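Local coordinates for protein putative acyl-CoA thioester hydrolase (Yersinia pestis KIM10+, PDB 5DM5) that probably hydrolyses the thioester bond of acyl-CoA substrates, working as a hexamer of hot-dog-fold subunits, at residues V64-V69 against F125-V130. Sequence-based numbering, arbitrary orientation.
Sequences VVTVRV and FTYVAV
Val67 and Arg68 both face Thr126 across two antiparallel strands, a classic beta bulge that shifts the register by one between Thr66 and Arg68. The carbonyl oxygen of Thr126 takes both amides: Val67 N lies nearly in line with the C=O bond (angle 164°), whereas Arg68 N, 3.1 Å from Thr126 O, sits in the carbonyl plane on a lone pair. Val67 bridges two neighbours: CG2, between backbone N and carbonyl carbon (chi1 -65°), meets Thr126 CG2, and CG1 fits against Val128 CG2 at 3.6 Å.

Around this irregularity bumps still find hollows on both faces. On that of Val65, Arg68, Thr126 and Val128, Arg68 runs alongside Thr126, CB to CB, before leading away. On that of Val64, Thr66, Val69, Phe125, Tyr127 and Ala129, Val69 lays CG1 over one Phe125 ring face, 3.9 Å from its centroid (CH-pi), with CG2 on the same side, 3.8 Å from Phe125 CE2. Thr66 CG2 enters the notch between the rings, 4.1 Å from Phe125 CD2 and above the Tyr127 rim; Val64 CG2 approaches Tyr127 CD1.

Helix 43-60 packs here, Asp49 O accepting Tyr127 OH. A second subunit's strand pairs antiparallel with Val69, extending the sheet across the interface. An antiparallel sheet wrapped around a long helix is the hallmark of the hot-dog fold.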
ATOM      1  N   VAL B  64      14.380   6.655  19.447  1.00 44.91           N
ATOM      2  CA  VAL B  64      14.673   8.023  19.065  1.00 42.30           C
ATOM      3  C   VAL B  64      13.441   8.618  18.400  1.00 42.59           C
ATOM      4  O   VAL B  64      12.512   7.901  18.039  1.00 43.72           O
ATOM      5  CB  VAL B  64      15.860   8.125  18.094  1.00 40.98           C
ATOM      6  CG1 VAL B  64      17.089   7.475  18.682  1.00 50.72           C
ATOM      7  CG2 VAL B  64      15.521   7.478  16.777  1.00 44.43           C
ATOM      8  N   VAL B  65      13.450   9.929  18.213  1.00 39.79           N
ATOM      9  CA  VAL B  65      12.349  10.639  17.591  1.00 35.89           C
ATOM     10  C   VAL B  65      12.916  11.778  16.726  1.00 38.95           C
ATOM     11  O   VAL B  65      13.838  12.470  17.153  1.00 40.04           O
ATOM     12  CB  VAL B  65      11.374  11.177  18.665  1.00 39.71           C
ATOM     13  CG1 VAL B  65      10.393  12.152  18.069  1.00 45.06           C
ATOM     14  CG2 VAL B  65      10.618  10.033  19.344  1.00 39.37           C
ATOM     15  N   THR B  66      12.416  11.958  15.506  1.00 35.11           N
ATOM     16  CA  THR B  66      12.904  13.074  14.703  1.00 36.83           C
ATOM     17  C   THR B  66      12.395  14.318  15.386  1.00 37.35           C
ATOM     18  O   THR B  66      11.227  14.351  15.752  1.00 41.19           O
ATOM     19  CB  THR B  66      12.392  13.077  13.239  1.00 34.28           C
ATOM     20  OG1 THR B  66      12.407  11.756  12.687  1.00 30.71           O
ATOM     21  CG2 THR B  66      13.247  14.024  12.379  1.00 31.21           C
ATOM     22  N   VAL B  67      13.229  15.335  15.584  1.00 36.01           N
ATOM     23  CA  VAL B  67      12.726  16.552  16.244  1.00 37.26           C
ATOM     24  C   VAL B  67      12.903  17.780  15.394  1.00 35.07           C
ATOM     25  O   VAL B  67      12.298  18.807  15.645  1.00 36.01           O
ATOM     26  CB  VAL B  67      13.395  16.858  17.610  1.00 42.49           C
ATOM     27  CG1 VAL B  67      13.061  15.777  18.608  1.00 48.79           C
ATOM     28  CG2 VAL B  67      14.887  17.047  17.495  1.00 35.86           C
ATOM     29  N   ARG B  68      13.789  17.695  14.421  1.00 37.75           N
ATOM     30  CA  ARG B  68      14.079  18.870  13.623  1.00 36.61           C
ATOM     31  C   ARG B  68      14.603  18.421  12.258  1.00 36.75           C
ATOM     32  O   ARG B  68      15.164  17.351  12.144  1.00 36.15           O
ATOM     33  CB  ARG B  68      15.095  19.726  14.377  1.00 43.09           C
ATOM     34  CG  ARG B  68      15.437  21.104  13.864  1.00 46.08           C
ATOM     35  CD  ARG B  68      16.435  21.696  14.857  1.00 51.68           C
ATOM     36  NE  ARG B  68      16.695  23.118  14.683  1.00 61.85           N
ATOM     37  CZ  ARG B  68      15.998  24.080  15.277  1.00 65.07           C
ATOM     38  NH1 ARG B  68      15.000  23.771  16.091  1.00 64.37           N
ATOM     39  NH2 ARG B  68      16.310  25.350  15.066  1.00 70.48           N
ATOM     40  N   VAL B  69      14.358  19.194  11.214  1.00 38.84           N
ATOM     41  CA  VAL B  69      14.934  18.913   9.903  1.00 38.23           C
ATOM     42  C   VAL B  69      15.505  20.223   9.391  1.00 42.75           C
ATOM     43  O   VAL B  69      14.810  21.234   9.330  1.00 41.56           O
ATOM     44  CB  VAL B  69      13.935  18.376   8.899  1.00 36.45           C
ATOM     45  CG1 VAL B  69      14.663  18.082   7.601  1.00 34.95           C
ATOM     46  CG2 VAL B  69      13.315  17.122   9.425  1.00 37.66           C
ATOM     47  N   PHE B 125      19.331  16.310   9.731  1.00 35.96           N
ATOM     48  CA  PHE B 125      18.274  15.808  10.581  1.00 36.36           C
ATOM     49  C   PHE B 125      18.595  15.758  12.052  1.00 38.83           C
ATOM     50  O   PHE B 125      19.706  15.423  12.417  1.00 42.77           O
ATOM     51  CB  PHE B 125      17.918  14.418  10.095  1.00 41.82           C
ATOM     52  CG  PHE B 125      16.974  14.427   8.954  1.00 39.31           C
ATOM     53  CD1 PHE B 125      17.351  14.953   7.745  1.00 34.58           C
ATOM     54  CD2 PHE B 125      15.711  13.894   9.093  1.00 36.83           C
ATOM     55  CE1 PHE B 125      16.485  14.972   6.712  1.00 36.63           C
ATOM     56  CE2 PHE B 125      14.845  13.900   8.053  1.00 36.19           C
ATOM     57  CZ  PHE B 125      15.227  14.441   6.859  1.00 35.91           C
ATOM     58  N   THR B 126      17.614  16.042  12.906  1.00 37.41           N
ATOM     59  CA  THR B 126      17.869  16.017  14.349  1.00 38.36           C
ATOM     60  C   THR B 126      16.906  15.085  15.067  1.00 40.15           C
ATOM     61  O   THR B 126      15.681  15.341  15.090  1.00 40.35           O
ATOM     62  CB  THR B 126      17.709  17.410  14.985  1.00 39.19           C
ATOM     63  OG1 THR B 126      18.437  18.398  14.237  1.00 43.20           O
ATOM     64  CG2 THR B 126      18.165  17.378  16.423  1.00 35.24           C
ATOM     65  N   TYR B 127      17.470  14.030  15.670  1.00 43.90           N
ATOM     66  CA  TYR B 127      16.701  12.994  16.390  1.00 44.06           C
ATOM     67  C   TYR B 127      17.038  13.055  17.865  1.00 42.62           C
ATOM     68  O   TYR B 127      18.071  13.606  18.246  1.00 45.88           O
ATOM     69  CB  TYR B 127      17.009  11.568  15.906  1.00 44.13           C
ATOM     70  CG  TYR B 127      16.746  11.273  14.456  1.00 38.38           C
ATOM     71  CD1 TYR B 127      15.596  10.633  14.046  1.00 35.66           C
ATOM     72  CD2 TYR B 127      17.685  11.605  13.502  1.00 37.64           C
ATOM     73  CE1 TYR B 127      15.381  10.360  12.721  1.00 35.14           C
ATOM     74  CE2 TYR B 127      17.479  11.341  12.188  1.00 37.49           C
ATOM     75  CZ  TYR B 127      16.331  10.720  11.791  1.00 36.40           C
ATOM     76  OH  TYR B 127      16.149  10.466  10.444  1.00 36.87           O
ATOM     77  N   VAL B 128      16.209  12.429  18.691  1.00 40.52           N
ATOM     78  CA  VAL B 128      16.445  12.432  20.132  1.00 45.80           C
ATOM     79  C   VAL B 128      16.188  11.103  20.878  1.00 50.42           C
ATOM     80  O   VAL B 128      15.078  10.581  20.818  1.00 51.86           O
ATOM     81  CB  VAL B 128      15.571  13.519  20.771  1.00 45.25           C
ATOM     82  CG1 VAL B 128      15.534  13.364  22.280  1.00 51.31           C
ATOM     83  CG2 VAL B 128      16.068  14.903  20.372  1.00 44.03           C
ATOM     84  N   ALA B 129      17.176  10.568  21.599  1.00 47.36           N
ATOM     85  CA  ALA B 129      16.936   9.335  22.339  1.00 47.37           C
ATOM     86  C   ALA B 129      15.954   9.596  23.474  1.00 51.14           C
ATOM     87  O   ALA B 129      16.212  10.392  24.377  1.00 53.14           O
ATOM     88  CB  ALA B 129      18.211   8.772  22.868  1.00 49.87           C
ATOM     89  N   VAL B 130      14.829   8.896  23.405  1.00 51.41           N
ATOM     90  CA  VAL B 130      13.744   9.018  24.355  1.00 53.00           C
ATOM     91  C   VAL B 130      13.389   7.667  24.916  1.00 54.68           C
ATOM     92  O   VAL B 130      13.797   6.640  24.388  1.00 53.92           O
ATOM     93  CB  VAL B 130      12.453   9.642  23.742  1.00 55.47           C
ATOM     94  CG1 VAL B 130      12.727  11.010  23.136  1.00 51.23           C
ATOM     95  CG2 VAL B 130      11.822   8.699  22.717  1.00 54.00           C
TER